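Local atomic coordinates of Rab GDP-dissociation inhibitor (Saccharomyces cerevisiae, PDB entry 3CPI), a protein that holds Rab GTPases such as SEC4 in their GDP-bound state by blocking nucleotide release, and extracts GDP-bound YPT7 from vacuolar membranes. Residues 88-93 and 217-222; 100-105 and 244-249; 106-111 and 233-238; 298-303 and 407-412; 310-315 and 361-366. All coordinates share one frame; numbering follows the deposited sequence.

Contact 1. Residues 88-93 and 217-222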
# COMPACT_ATOMS: atom_id res chain seq x y z
N PHE A 88 0.45 2.63 3.71
CA PHE A 88 0.49 2.28 5.12
C PHE A 88 0.33 0.78 5.37
O PHE A 88 -0.27 0.05 4.58
CB PHE A 88 -0.61 3.04 5.88
CG PHE A 88 -0.42 4.54 5.91
CD1 PHE A 88 -1.51 5.39 5.74
CD2 PHE A 88 0.84 5.10 6.11
CE1 PHE A 88 -1.35 6.78 5.78
CE2 PHE A 88 1.01 6.48 6.13
CZ PHE A 88 -0.08 7.32 5.97
N LEU A 89 0.86 0.34 6.51
CA LEU A 89 0.88 -1.07 6.89
C LEU A 89 -0.14 -1.30 7.98
O LEU A 89 -0.13 -0.61 9.00
CB LEU A 89 2.29 -1.44 7.37
CG LEU A 89 2.56 -2.84 7.93
CD1 LEU A 89 2.32 -3.93 6.89
CD2 LEU A 89 3.99 -2.97 8.52
N MET A 90 -1.05 -2.25 7.75
CA MET A 90 -2.02 -2.68 8.77
C MET A 90 -1.25 -3.43 9.86
O MET A 90 -0.70 -4.51 9.61
CB MET A 90 -3.08 -3.57 8.12
CG MET A 90 -4.13 -4.19 9.05
SD MET A 90 -5.40 -3.08 9.70
CE MET A 90 -6.13 -2.39 8.23
N ALA A 91 -1.19 -2.85 11.05
CA ALA A 91 -0.35 -3.36 12.13
C ALA A 91 -0.43 -4.87 12.37
O ALA A 91 0.61 -5.52 12.49
CB ALA A 91 -0.60 -2.59 13.44
N ASN A 92 -1.63 -5.44 12.42
CA ASN A 92 -1.77 -6.89 12.66
C ASN A 92 -2.00 -7.71 11.39
O ASN A 92 -2.25 -8.92 11.47
CB ASN A 92 -2.88 -7.17 13.68
CG ASN A 92 -2.51 -6.77 15.11
OD1 ASN A 92 -3.23 -7.12 16.05
ND2 ASN A 92 -1.40 -6.06 15.28
N GLY A 93 -1.91 -7.08 10.23
CA GLY A 93 -2.15 -7.79 8.98
C GLY A 93 -1.08 -8.81 8.60
O GLY A 93 -0.02 -8.91 9.25
N ILE A 217 -12.79 -6.23 9.67
CA ILE A 217 -13.21 -5.23 10.66
C ILE A 217 -12.57 -5.54 12.01
O ILE A 217 -12.05 -4.64 12.68
CB ILE A 217 -14.76 -5.16 10.82
CG1 ILE A 217 -15.43 -4.64 9.55
CG2 ILE A 217 -15.15 -4.27 12.01
CD1 ILE A 217 -16.89 -5.07 9.39
N LEU A 218 -12.61 -6.82 12.39
CA LEU A 218 -11.94 -7.30 13.59
C LEU A 218 -10.45 -7.00 13.51
O LEU A 218 -9.88 -6.46 14.45
CB LEU A 218 -12.18 -8.80 13.78
CG LEU A 218 -11.52 -9.47 15.00
CD1 LEU A 218 -12.09 -8.91 16.31
CD2 LEU A 218 -11.71 -10.99 14.95
N LEU A 219 -9.83 -7.34 12.39
CA LEU A 219 -8.41 -7.02 12.16
C LEU A 219 -8.15 -5.53 12.36
O LEU A 219 -7.20 -5.16 13.06
CB LEU A 219 -7.98 -7.45 10.75
CG LEU A 219 -6.53 -7.19 10.32
CD1 LEU A 219 -5.54 -7.93 11.21
CD2 LEU A 219 -6.34 -7.60 8.88
N TYR A 220 -9.01 -4.69 11.78
CA TYR A 220 -8.89 -3.24 11.91
C TYR A 220 -8.90 -2.82 13.38
O TYR A 220 -8.02 -2.07 13.82
CB TYR A 220 -10.00 -2.52 11.14
CG TYR A 220 -9.90 -1.01 11.17
CD1 TYR A 220 -9.37 -0.30 10.09
CD2 TYR A 220 -10.33 -0.29 12.28
CE1 TYR A 220 -9.27 1.09 10.12
CE2 TYR A 220 -10.24 1.08 12.33
CZ TYR A 220 -9.71 1.77 11.25
OH TYR A 220 -9.63 3.15 11.31
N CYS A 221 -9.89 -3.29 14.13
CA CYS A 221 -10.03 -2.92 15.54
C CYS A 221 -8.88 -3.43 16.39
O CYS A 221 -8.38 -2.70 17.25
CB CYS A 221 -11.38 -3.37 16.08
SG CYS A 221 -12.75 -2.54 15.26
N GLN A 222 -8.44 -4.66 16.14
CA GLN A 222 -7.31 -5.24 16.87
C GLN A 222 -6.01 -4.51 16.58
O GLN A 222 -5.14 -4.39 17.45
CB GLN A 222 -7.13 -6.72 16.52
CG GLN A 222 -8.19 -7.64 17.09
CD GLN A 222 -7.98 -9.09 16.69
OE1 GLN A 222 -7.44 -9.39 15.61
NE2 GLN A 222 -8.42 -10.01 17.55
O HOH W 1 -4.73 -9.23 15.38
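Met90 and Asn92, on the short strand 89-90 and the turn that follows it, meet one side of helix 210-227 through Leu219, Tyr220 and Gln222. The apolar part is built on Met90 and Leu219, whose side chains cross at a slant with Met90 CG 4.0 Å from Leu219 CG. Met90 leaves its backbone with CG anti to N (chi1 176°) and then bends at both of its next torsions. That folding carries SD to within 4.1 Å of Tyr220 CA and sets CE against the tyrosine ring, 4.3 Å from Tyr220 CD1. Leu219 spreads its two methyls over the turn: CD1 lies 3.4 Å from the carbonyl oxygen Asn92 O and also touches Asn92 CB, while CD2 faces Met90 CG and Gly93 CA.

The polar part runs through one water. It donates to Asn92 OD1 and to Gln222 OE1, 2.7 Å from each, so the two amides are joined by a bridge rather than directly. A type I turn from Met90 to Gly93, closed by Gly93 N on Met90 O at 2.9 Å, presents Asn92 to the helix, and Ser223, the next residue of the helix after Gln222, hydrogen-bonds through OG with Asn92 N. Tyr220 OH is held separately by Ser116 OG. Methionine and leucine packing plus a water-mediated amide pair imply an interface that relies on shape more than on direct polar bonds between these segments.

Contact 2. Residues 100-105 and 244-249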
# COMPACT_ATOMS: atom_id res chain seq x y z
N ILE A 100 8.31 -9.56 9.17
CA ILE A 100 9.01 -10.09 10.33
C ILE A 100 9.67 -11.42 9.99
O ILE A 100 10.83 -11.64 10.34
CB ILE A 100 8.06 -10.22 11.55
CG1 ILE A 100 7.68 -8.83 12.07
CG2 ILE A 100 8.72 -11.06 12.66
CD1 ILE A 100 6.44 -8.80 12.95
N HIS A 101 8.94 -12.29 9.28
CA HIS A 101 9.47 -13.59 8.88
C HIS A 101 10.79 -13.43 8.12
O HIS A 101 11.75 -14.14 8.41
CB HIS A 101 8.46 -14.35 8.02
CG HIS A 101 9.04 -15.52 7.29
ND1 HIS A 101 9.10 -16.78 7.84
CD2 HIS A 101 9.58 -15.62 6.06
CE1 HIS A 101 9.66 -17.61 6.98
NE2 HIS A 101 9.96 -16.93 5.88
N THR A 102 10.82 -12.50 7.18
CA THR A 102 12.03 -12.23 6.40
C THR A 102 13.11 -11.54 7.24
O THR A 102 14.27 -11.55 6.85
CB THR A 102 11.74 -11.31 5.20
OG1 THR A 102 11.34 -10.02 5.69
CG2 THR A 102 10.65 -11.89 4.32
N ASP A 103 12.70 -10.93 8.35
CA ASP A 103 13.61 -10.22 9.25
C ASP A 103 14.17 -8.93 8.66
O ASP A 103 15.23 -8.45 9.07
CB ASP A 103 14.75 -11.14 9.73
CG ASP A 103 15.32 -10.71 11.08
OD1 ASP A 103 14.55 -10.16 11.91
OD2 ASP A 103 16.53 -10.93 11.30
N VAL A 104 13.46 -8.35 7.69
CA VAL A 104 13.83 -7.04 7.16
C VAL A 104 13.58 -5.98 8.23
O VAL A 104 14.12 -4.88 8.18
CB VAL A 104 13.09 -6.73 5.82
CG1 VAL A 104 11.63 -6.30 6.06
CG2 VAL A 104 13.85 -5.68 5.02
N THR A 105 12.78 -6.35 9.22
CA THR A 105 12.43 -5.49 10.34
C THR A 105 13.61 -5.23 11.29
O THR A 105 13.51 -4.41 12.21
CB THR A 105 11.23 -6.06 11.12
OG1 THR A 105 11.44 -7.45 11.39
CG2 THR A 105 9.93 -5.89 10.32
N GLN A 244 16.52 -1.11 0.67
CA GLN A 244 17.84 -1.05 1.32
C GLN A 244 18.01 -2.19 2.33
O GLN A 244 19.06 -2.84 2.36
CB GLN A 244 18.05 0.29 2.02
CG GLN A 244 18.21 1.46 1.07
CD GLN A 244 18.38 2.79 1.79
OE1 GLN A 244 19.32 2.98 2.58
NE2 GLN A 244 17.47 3.73 1.52
N GLY A 245 16.98 -2.42 3.13
CA GLY A 245 16.98 -3.49 4.12
C GLY A 245 16.98 -4.88 3.50
O GLY A 245 17.58 -5.80 4.05
N PHE A 246 16.29 -5.03 2.37
CA PHE A 246 16.24 -6.30 1.65
C PHE A 246 17.55 -6.60 0.93
O PHE A 246 17.94 -7.76 0.80
CB PHE A 246 15.06 -6.34 0.66
CG PHE A 246 13.77 -6.75 1.29
CD1 PHE A 246 13.58 -8.06 1.72
CD2 PHE A 246 12.74 -5.83 1.47
CE1 PHE A 246 12.38 -8.45 2.32
CE2 PHE A 246 11.53 -6.21 2.07
CZ PHE A 246 11.35 -7.52 2.49
N ALA A 247 18.23 -5.54 0.48
CA ALA A 247 19.57 -5.65 -0.09
C ALA A 247 20.58 -6.18 0.94
O ALA A 247 21.41 -7.02 0.61
CB ALA A 247 20.02 -4.31 -0.62
N ARG A 248 20.49 -5.68 2.17
CA ARG A 248 21.37 -6.12 3.25
C ARG A 248 21.09 -7.57 3.57
O ARG A 248 22.00 -8.41 3.59
CB ARG A 248 21.19 -5.25 4.50
CG ARG A 248 21.58 -3.80 4.31
CD ARG A 248 21.41 -2.99 5.57
NE ARG A 248 22.16 -3.54 6.70
CZ ARG A 248 22.36 -2.91 7.86
NH1 ARG A 248 21.87 -1.70 8.06
NH2 ARG A 248 23.06 -3.51 8.81
N LEU A 249 19.82 -7.87 3.80
CA LEU A 249 19.33 -9.21 4.11
C LEU A 249 19.77 -10.25 3.08
O LEU A 249 19.97 -11.42 3.42
CB LEU A 249 17.81 -9.17 4.19
CG LEU A 249 17.01 -10.34 4.74
CD1 LEU A 249 17.29 -10.54 6.22
CD2 LEU A 249 15.53 -10.04 4.50
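Thr102, at the end of helix 94-102, presents its backbone oxygen to the isobutyl group of Leu249: Leu249 CD2 comes to 3.1 Å from Thr102 O, and CD1 is almost as near. The threonine hydroxyl is turned back to Leu99 O, a hydrogen bond within its own helix, and lies obliquely to the Phe246 ring, with OG1 3.9 Å from CE1. Asp103 leaves the helix with positive phi in a Schellman motif. Its carboxylate pairs with Arg106 instead of reaching across, although Asp103 O still touches Leu249 CD1 at 4.1 Å.

Val104 then drives into helix 241-252. Its CG2, anti to the backbone N, sits over the centre of the Phe246 ring, 3.7 Å from the centroid and 9° off the ring normal, a well-centred CH-pi contact. The same methyl lies 3.6 Å from Gly245 C, and the backbones close to a CA-CA separation of 5.6 Å at Val104 and Gly245, where the glycine presents no side chain to the valine. Contacts between the segments are mostly apolar, with backbone carbonyls and one hydroxyl lying against carbon, so this part of the experimentally defined YPT1-interacting region, 234-259, is seated by close fit against the C-terminal end of helix 94-102 and the 3-10 turn after it.

Contact 3. Residues 106-111 and 233-238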
# COMPACT_ATOMS: atom_id res chain seq x y z
N ARG A 106 14.74 -5.90 11.06
CA ARG A 106 15.94 -5.59 11.83
C ARG A 106 16.62 -4.31 11.33
O ARG A 106 17.43 -3.72 12.05
CB ARG A 106 16.89 -6.80 11.87
CG ARG A 106 17.61 -7.12 10.58
CD ARG A 106 18.46 -8.39 10.71
NE ARG A 106 19.59 -8.21 11.62
CZ ARG A 106 19.84 -8.95 12.70
NH1 ARG A 106 19.04 -9.96 13.04
NH2 ARG A 106 20.90 -8.68 13.44
N TYR A 107 16.24 -3.87 10.13
CA TYR A 107 16.77 -2.63 9.54
C TYR A 107 15.74 -1.52 9.46
O TYR A 107 16.08 -0.33 9.43
CB TYR A 107 17.33 -2.91 8.14
CG TYR A 107 18.17 -4.15 8.07
CD1 TYR A 107 17.76 -5.25 7.32
CD2 TYR A 107 19.38 -4.23 8.77
CE1 TYR A 107 18.54 -6.40 7.25
CE2 TYR A 107 20.16 -5.37 8.71
CZ TYR A 107 19.73 -6.45 7.96
OH TYR A 107 20.49 -7.58 7.90
N VAL A 108 14.47 -1.92 9.42
CA VAL A 108 13.37 -1.00 9.15
C VAL A 108 12.56 -0.83 10.42
O VAL A 108 12.17 -1.81 11.06
CB VAL A 108 12.46 -1.53 8.00
CG1 VAL A 108 11.36 -0.53 7.68
CG2 VAL A 108 13.29 -1.84 6.76
N ASP A 109 12.31 0.42 10.78
CA ASP A 109 11.60 0.75 12.01
C ASP A 109 10.23 1.34 11.71
O ASP A 109 10.11 2.51 11.35
CB ASP A 109 12.43 1.71 12.87
CG ASP A 109 11.91 1.82 14.28
OD1 ASP A 109 12.22 2.84 14.93
OD2 ASP A 109 11.19 0.91 14.74
N PHE A 110 9.19 0.52 11.88
CA PHE A 110 7.82 0.94 11.63
C PHE A 110 7.27 1.71 12.81
O PHE A 110 7.24 1.21 13.93
CB PHE A 110 6.93 -0.26 11.28
CG PHE A 110 7.12 -0.76 9.88
CD1 PHE A 110 6.40 -0.19 8.82
CD2 PHE A 110 8.02 -1.78 9.60
CE1 PHE A 110 6.57 -0.64 7.52
CE2 PHE A 110 8.20 -2.24 8.29
CZ PHE A 110 7.48 -1.67 7.25
N LYS A 111 6.84 2.95 12.54
CA LYS A 111 6.23 3.79 13.57
C LYS A 111 4.75 4.00 13.27
O LYS A 111 4.34 4.13 12.10
CB LYS A 111 6.97 5.13 13.70
CG LYS A 111 6.32 6.10 14.72
CD LYS A 111 6.84 7.53 14.59
CE LYS A 111 6.08 8.48 15.49
NZ LYS A 111 4.71 8.80 14.94
N LEU A 233 0.85 1.51 10.21
CA LEU A 233 2.27 1.75 10.45
C LEU A 233 2.97 2.32 9.21
O LEU A 233 2.55 2.11 8.07
CB LEU A 233 2.96 0.47 10.92
CG LEU A 233 2.47 -0.18 12.23
CD1 LEU A 233 2.99 -1.60 12.34
CD2 LEU A 233 2.90 0.62 13.45
N TYR A 234 4.06 3.04 9.45
CA TYR A 234 4.86 3.63 8.40
C TYR A 234 6.31 3.70 8.88
O TYR A 234 6.56 4.07 10.03
CB TYR A 234 4.32 5.02 8.06
CG TYR A 234 4.94 5.64 6.83
CD1 TYR A 234 4.65 5.17 5.56
CD2 TYR A 234 5.81 6.73 6.95
CE1 TYR A 234 5.22 5.76 4.42
CE2 TYR A 234 6.37 7.33 5.83
CZ TYR A 234 6.08 6.84 4.57
OH TYR A 234 6.63 7.43 3.46
N PRO A 235 7.27 3.31 8.01
CA PRO A 235 8.66 3.23 8.45
C PRO A 235 9.27 4.60 8.67
O PRO A 235 8.95 5.55 7.96
CB PRO A 235 9.38 2.53 7.28
CG PRO A 235 8.31 2.01 6.38
CD PRO A 235 7.13 2.93 6.59
N MET A 236 10.14 4.70 9.67
CA MET A 236 10.96 5.89 9.84
C MET A 236 11.80 6.06 8.58
O MET A 236 12.36 5.08 8.08
CB MET A 236 11.84 5.76 11.08
CG MET A 236 11.08 5.83 12.40
SD MET A 236 10.13 7.37 12.64
CE MET A 236 11.44 8.59 12.65
N TYR A 237 11.88 7.29 8.07
CA TYR A 237 12.56 7.61 6.80
C TYR A 237 11.77 7.14 5.56
O TYR A 237 12.21 7.36 4.42
CB TYR A 237 14.01 7.08 6.77
CG TYR A 237 14.88 7.50 7.94
CD1 TYR A 237 15.44 8.79 8.00
CD2 TYR A 237 15.17 6.62 8.97
CE1 TYR A 237 16.25 9.17 9.08
CE2 TYR A 237 15.98 6.99 10.05
CZ TYR A 237 16.51 8.27 10.09
OH TYR A 237 17.31 8.65 11.15
N GLY A 238 10.62 6.51 5.78
CA GLY A 238 9.72 6.13 4.69
C GLY A 238 10.05 4.81 4.03
O GLY A 238 10.97 4.10 4.45
O HOH W 2 13.05 2.57 9.12
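Phe110 and Pro235 lie side by side on one face of the sheet, pointing the same way, with Phe110 CE1 3.4 Å from Pro235 CG. Pro235 CG meets the ring obliquely, while CB stands over one face toward its rim. Phe110 CG is anti to its carbonyl carbon (chi1 -77°), which brings the ring alongside the pyrrolidine. Val108 lines up with Pro235 in the same sense, Val108 CG1 to Pro235 CB at 3.7 Å. Across the sheet from Phe110, the chain of Lys111 crosses Met236 at a slant, its CD 3.8 Å from Met236 SD; Met236, bent at chi2 and chi3, also lies alongside Asp109. His352 meets the Tyr234 ring edge-to-face.

The backbones pair antiparallel. Lys111 and Tyr234 exchange two hydrogen bonds, of which Lys111 N to Tyr234 O measures 2.8 Å. Met236 N to Asp109 O is straighter, 169° at the hydrogen. A water links Asp109 N to Met236 O, and a type II turn runs from Pro235 to Gly238. Residues from both segments fall in regions found experimentally to interact with YPT1. Leu242 of helix 241-252 packs on Val108 and Phe110, and Leu89 of strand 89-90 touches Phe110 and Leu233.

Contact 4. Residues 298-303 and 407-412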
# COMPACT_ATOMS: atom_id res chain seq x y z
N PRO A 298 7.36 -5.80 -21.07
CA PRO A 298 6.09 -5.11 -21.33
C PRO A 298 5.19 -5.86 -22.32
O PRO A 298 3.97 -5.77 -22.22
CB PRO A 298 6.53 -3.75 -21.90
CG PRO A 298 7.92 -3.96 -22.42
CD PRO A 298 8.53 -5.07 -21.61
N GLU A 299 5.79 -6.62 -23.24
CA GLU A 299 5.05 -7.44 -24.20
C GLU A 299 4.36 -8.64 -23.55
O GLU A 299 3.53 -9.32 -24.17
CB GLU A 299 5.98 -7.89 -25.35
CG GLU A 299 6.93 -9.06 -25.01
CD GLU A 299 8.08 -8.69 -24.05
OE1 GLU A 299 8.35 -7.48 -23.86
OE2 GLU A 299 8.71 -9.61 -23.50
N LYS A 300 4.73 -8.92 -22.30
CA LYS A 300 4.13 -10.02 -21.56
C LYS A 300 3.19 -9.52 -20.47
O LYS A 300 2.73 -10.28 -19.62
CB LYS A 300 5.20 -10.96 -21.01
CG LYS A 300 5.78 -11.82 -22.11
CD LYS A 300 6.69 -12.90 -21.60
CE LYS A 300 6.60 -14.09 -22.55
NZ LYS A 300 7.92 -14.72 -22.75
N CYS A 301 2.92 -8.22 -20.54
CA CYS A 301 1.97 -7.56 -19.65
C CYS A 301 0.91 -6.84 -20.45
O CYS A 301 1.11 -6.50 -21.61
CB CYS A 301 2.69 -6.56 -18.75
SG CYS A 301 3.74 -7.37 -17.56
N LYS A 302 -0.23 -6.60 -19.80
CA LYS A 302 -1.34 -5.89 -20.43
C LYS A 302 -1.90 -4.84 -19.50
O LYS A 302 -1.83 -4.97 -18.27
CB LYS A 302 -2.43 -6.86 -20.89
CG LYS A 302 -3.00 -7.76 -19.80
CD LYS A 302 -4.13 -8.61 -20.33
CE LYS A 302 -4.58 -9.65 -19.32
NZ LYS A 302 -5.41 -10.71 -19.94
N SER A 303 -2.47 -3.80 -20.09
CA SER A 303 -3.13 -2.76 -19.34
C SER A 303 -4.40 -3.32 -18.69
O SER A 303 -5.07 -4.19 -19.27
CB SER A 303 -3.47 -1.59 -20.26
OG SER A 303 -4.01 -0.51 -19.52
N ASP A 407 6.24 -20.19 -19.19
CA ASP A 407 7.50 -19.59 -19.61
C ASP A 407 8.48 -19.37 -18.46
O ASP A 407 9.60 -18.91 -18.68
CB ASP A 407 7.23 -18.26 -20.32
CG ASP A 407 6.40 -17.29 -19.48
OD1 ASP A 407 6.06 -17.63 -18.32
OD2 ASP A 407 6.08 -16.20 -19.98
N ASN A 408 8.04 -19.69 -17.25
CA ASN A 408 8.79 -19.40 -16.02
C ASN A 408 9.13 -17.91 -15.84
O ASN A 408 10.15 -17.56 -15.25
CB ASN A 408 10.01 -20.31 -15.90
CG ASN A 408 9.63 -21.79 -15.76
OD1 ASN A 408 8.60 -22.13 -15.16
ND2 ASN A 408 10.47 -22.67 -16.31
N ILE A 409 8.26 -17.05 -16.37
CA ILE A 409 8.38 -15.60 -16.22
C ILE A 409 7.24 -15.11 -15.33
O ILE A 409 6.08 -15.03 -15.77
CB ILE A 409 8.38 -14.87 -17.58
CG1 ILE A 409 9.60 -15.30 -18.41
CG2 ILE A 409 8.36 -13.35 -17.37
CD1 ILE A 409 9.52 -14.92 -19.88
N TYR A 410 7.57 -14.78 -14.09
CA TYR A 410 6.57 -14.42 -13.08
C TYR A 410 6.55 -12.92 -12.84
O TYR A 410 7.49 -12.35 -12.30
CB TYR A 410 6.81 -15.22 -11.79
CG TYR A 410 6.77 -16.72 -12.04
CD1 TYR A 410 7.94 -17.44 -12.29
CD2 TYR A 410 5.56 -17.40 -12.07
CE1 TYR A 410 7.90 -18.82 -12.54
CE2 TYR A 410 5.50 -18.78 -12.33
CZ TYR A 410 6.68 -19.48 -12.56
OH TYR A 410 6.62 -20.84 -12.81
N LEU A 411 5.46 -12.28 -13.25
CA LEU A 411 5.38 -10.82 -13.26
C LEU A 411 4.44 -10.27 -12.19
O LEU A 411 3.42 -10.87 -11.84
CB LEU A 411 5.00 -10.32 -14.66
CG LEU A 411 5.98 -10.64 -15.80
CD1 LEU A 411 5.27 -10.84 -17.12
CD2 LEU A 411 7.05 -9.58 -15.94
N SER A 412 4.81 -9.11 -11.66
CA SER A 412 4.03 -8.44 -10.63
C SER A 412 3.07 -7.46 -11.29
O SER A 412 3.19 -7.16 -12.47
CB SER A 412 4.95 -7.70 -9.65
OG SER A 412 5.82 -6.82 -10.34
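Lys300 reaches across to Asp407 and Ile409 as a nearly extended chain that bends only at its last torsion. CG is anti to the carbonyl carbon (chi1 -75°), which directs the chain toward strand 409-411; chi4, at 141°, then brings NZ to 3.3 Å from Ile409 CD1 and to 3.6 Å from Asp407 OD2, a long salt bridge. The lysine crosses the isoleucine at about a right angle but meets the aspartate from the opposite direction, with CE at 3.4 Å from Asp407 OD2.

Asp407 places its carboxylate between its own N and carbonyl carbon (chi1 55°). This folds OD1 back to accept from Ile409 N at 3.0 Å, an Asx turn in which the donor stands well above the carboxylate plane, while OD2 is the oxygen that meets the lysine. The turn leads into strand 409-411, an outermost strand of the five-stranded parallel sheet, whose neighbour 290-292 precedes Lys300; strand 301-315 belongs to the separate mixed sheet.

Leu411 turns CG anti to its carbonyl carbon, and its CD1 does the touching: it lies 3.6 Å from Lys300 O and 3.8 Å from Cys301 SG. Tyr268 of strand 265-268 packs on both Lys300 and Ile409, and Pro294 touches Cys301.

Contact 5. Residues 310-315 and 361-366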
# COMPACT_ATOMS: atom_id res chain seq x y z
N ARG A 310 -1.77 10.60 -8.88
CA ARG A 310 -1.20 10.87 -7.57
C ARG A 310 -0.75 12.33 -7.48
O ARG A 310 -0.07 12.82 -8.37
CB ARG A 310 -0.05 9.91 -7.25
CG ARG A 310 -0.49 8.46 -7.20
CD ARG A 310 0.52 7.52 -6.59
NE ARG A 310 -0.03 6.17 -6.54
CZ ARG A 310 0.17 5.23 -7.47
NH1 ARG A 310 0.93 5.47 -8.53
NH2 ARG A 310 -0.37 4.03 -7.32
N ALA A 311 -1.17 13.00 -6.41
CA ALA A 311 -0.74 14.37 -6.15
C ALA A 311 -0.00 14.43 -4.82
O ALA A 311 -0.61 14.29 -3.76
CB ALA A 311 -1.93 15.31 -6.14
N ILE A 312 1.31 14.61 -4.89
CA ILE A 312 2.13 14.82 -3.69
C ILE A 312 2.09 16.31 -3.32
O ILE A 312 2.63 17.16 -4.04
CB ILE A 312 3.59 14.33 -3.88
CG1 ILE A 312 3.63 12.84 -4.25
CG2 ILE A 312 4.42 14.59 -2.62
CD1 ILE A 312 5.03 12.28 -4.54
N CYS A 313 1.42 16.62 -2.22
CA CYS A 313 1.27 18.01 -1.78
C CYS A 313 2.16 18.29 -0.58
O CYS A 313 2.34 17.43 0.29
CB CYS A 313 -0.19 18.31 -1.42
SG CYS A 313 -1.38 17.87 -2.70
N ILE A 314 2.74 19.49 -0.56
CA ILE A 314 3.51 19.95 0.59
C ILE A 314 2.73 21.02 1.33
O ILE A 314 2.18 21.94 0.72
CB ILE A 314 4.90 20.49 0.20
CG1 ILE A 314 5.73 19.41 -0.50
CG2 ILE A 314 5.65 21.01 1.44
CD1 ILE A 314 7.08 19.89 -1.02
N LEU A 315 2.67 20.88 2.65
CA LEU A 315 1.97 21.82 3.51
C LEU A 315 2.94 22.37 4.57
O LEU A 315 3.93 21.72 4.90
CB LEU A 315 0.78 21.14 4.20
CG LEU A 315 -0.06 20.08 3.45
CD1 LEU A 315 -1.05 19.45 4.41
CD2 LEU A 315 -0.79 20.65 2.21
N LEU A 361 3.71 16.12 4.28
CA LEU A 361 3.44 15.55 2.96
C LEU A 361 2.04 14.97 2.96
O LEU A 361 1.70 14.14 3.80
CB LEU A 361 4.47 14.48 2.58
CG LEU A 361 5.92 14.90 2.35
CD1 LEU A 361 6.83 13.68 2.32
CD2 LEU A 361 6.07 15.73 1.08
N ALA A 362 1.22 15.43 2.02
CA ALA A 362 -0.13 14.91 1.84
C ALA A 362 -0.23 14.37 0.43
O ALA A 362 -0.20 15.14 -0.53
CB ALA A 362 -1.15 16.00 2.07
N ILE A 363 -0.33 13.05 0.31
CA ILE A 363 -0.34 12.40 -1.00
C ILE A 363 -1.73 11.88 -1.33
O ILE A 363 -2.28 11.03 -0.63
CB ILE A 363 0.72 11.27 -1.08
CG1 ILE A 363 2.11 11.78 -0.66
CG2 ILE A 363 0.79 10.67 -2.49
CD1 ILE A 363 2.45 11.59 0.82
N ILE A 364 -2.30 12.39 -2.42
CA ILE A 364 -3.66 12.03 -2.82
C ILE A 364 -3.61 11.12 -4.04
O ILE A 364 -2.83 11.35 -4.97
CB ILE A 364 -4.50 13.29 -3.13
CG1 ILE A 364 -4.53 14.22 -1.91
CG2 ILE A 364 -5.92 12.92 -3.57
CD1 ILE A 364 -4.85 15.65 -2.26
N SER A 365 -4.44 10.08 -4.01
CA SER A 365 -4.49 9.10 -5.10
C SER A 365 -5.88 8.54 -5.34
O SER A 365 -6.65 8.30 -4.40
CB SER A 365 -3.51 7.96 -4.83
OG SER A 365 -3.77 7.38 -3.58
N THR A 366 -6.20 8.33 -6.62
CA THR A 366 -7.45 7.69 -7.03
C THR A 366 -7.34 7.14 -8.45
O THR A 366 -6.47 7.55 -9.22
CB THR A 366 -8.66 8.64 -6.93
OG1 THR A 366 -9.87 7.87 -6.94
CG2 THR A 366 -8.69 9.66 -8.08
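Strands 301-315 and 360-367 form a regular antiparallel pair inside the mixed beta-sheet of the protein, and almost every residue of this pairing is buried. The segments approach to 4.6 Å between axes, with directions 169° apart. Four backbone hydrogen bonds make two closed rings: Ala311 and Ile364 give to each other, and so do Cys313 and Ala362. The shortest runs from Ala311 N to Ile364 O at 2.7 Å, and the return bond from Ile364 N to Ala311 O measures 2.9 Å. Between the rings sits the non-hydrogen-bonded pair Ile312 and Ile363, where the CA-H of Ile363 points at Ala311 O.

On the face bearing Arg310, Ile312 and Ile314, the isoleucines Ile312 and Ile363 lie side by side and point the same way, Ile312 CG1 4.0 Å from Ile363 CG2. Ile314 and Leu361 do likewise, Ile314 CG1 resting 4.0 Å from Leu361 CD2. Arg310 adds its aliphatic part, CG against Ser365 CB at 3.9 Å, while its guanidinium is bonded to the backbone oxygens of Tyr415 and Asp416, and Ser365 OG to Ala417 O.

On the face of Ala311, Cys313, Ala362 and Ile364, helix 378-381 packs Phe381 on Ala311, Cys313 and Ile364, and Ala380 on Ile364. Strand 389-400 flanks 301-315 on its remaining edge, and strand 343-349 flanks 360-367. With SG anti to the carbonyl carbon of its own residue (chi1 -52°), Cys313 places its sulfur 4.1 Å from Ile364 CD1.

In the fold
Contacts 2, 4 and 5 are buried, whereas contacts 1 and 3 are only partly buried. Contacts 1 and 3 touch through neighbouring strands 89-90 and 232-235, and each has a bridging water; contact 3 also touches contact 2, where Tyr107 packs on Gly245 and Arg248, and is nested within the loop that contact 2 closes. Contacts 4 and 5 share strand 301-315, yet their centres are about 30 Å apart, so one strand serves two settings. Backbone hydrogen bonds between segments define contacts 3 and 5, the sheet pairings; contacts 1 and 2 set helices by side-chain packing, and contact 4 adds a long ion pair beside the parallel sheet.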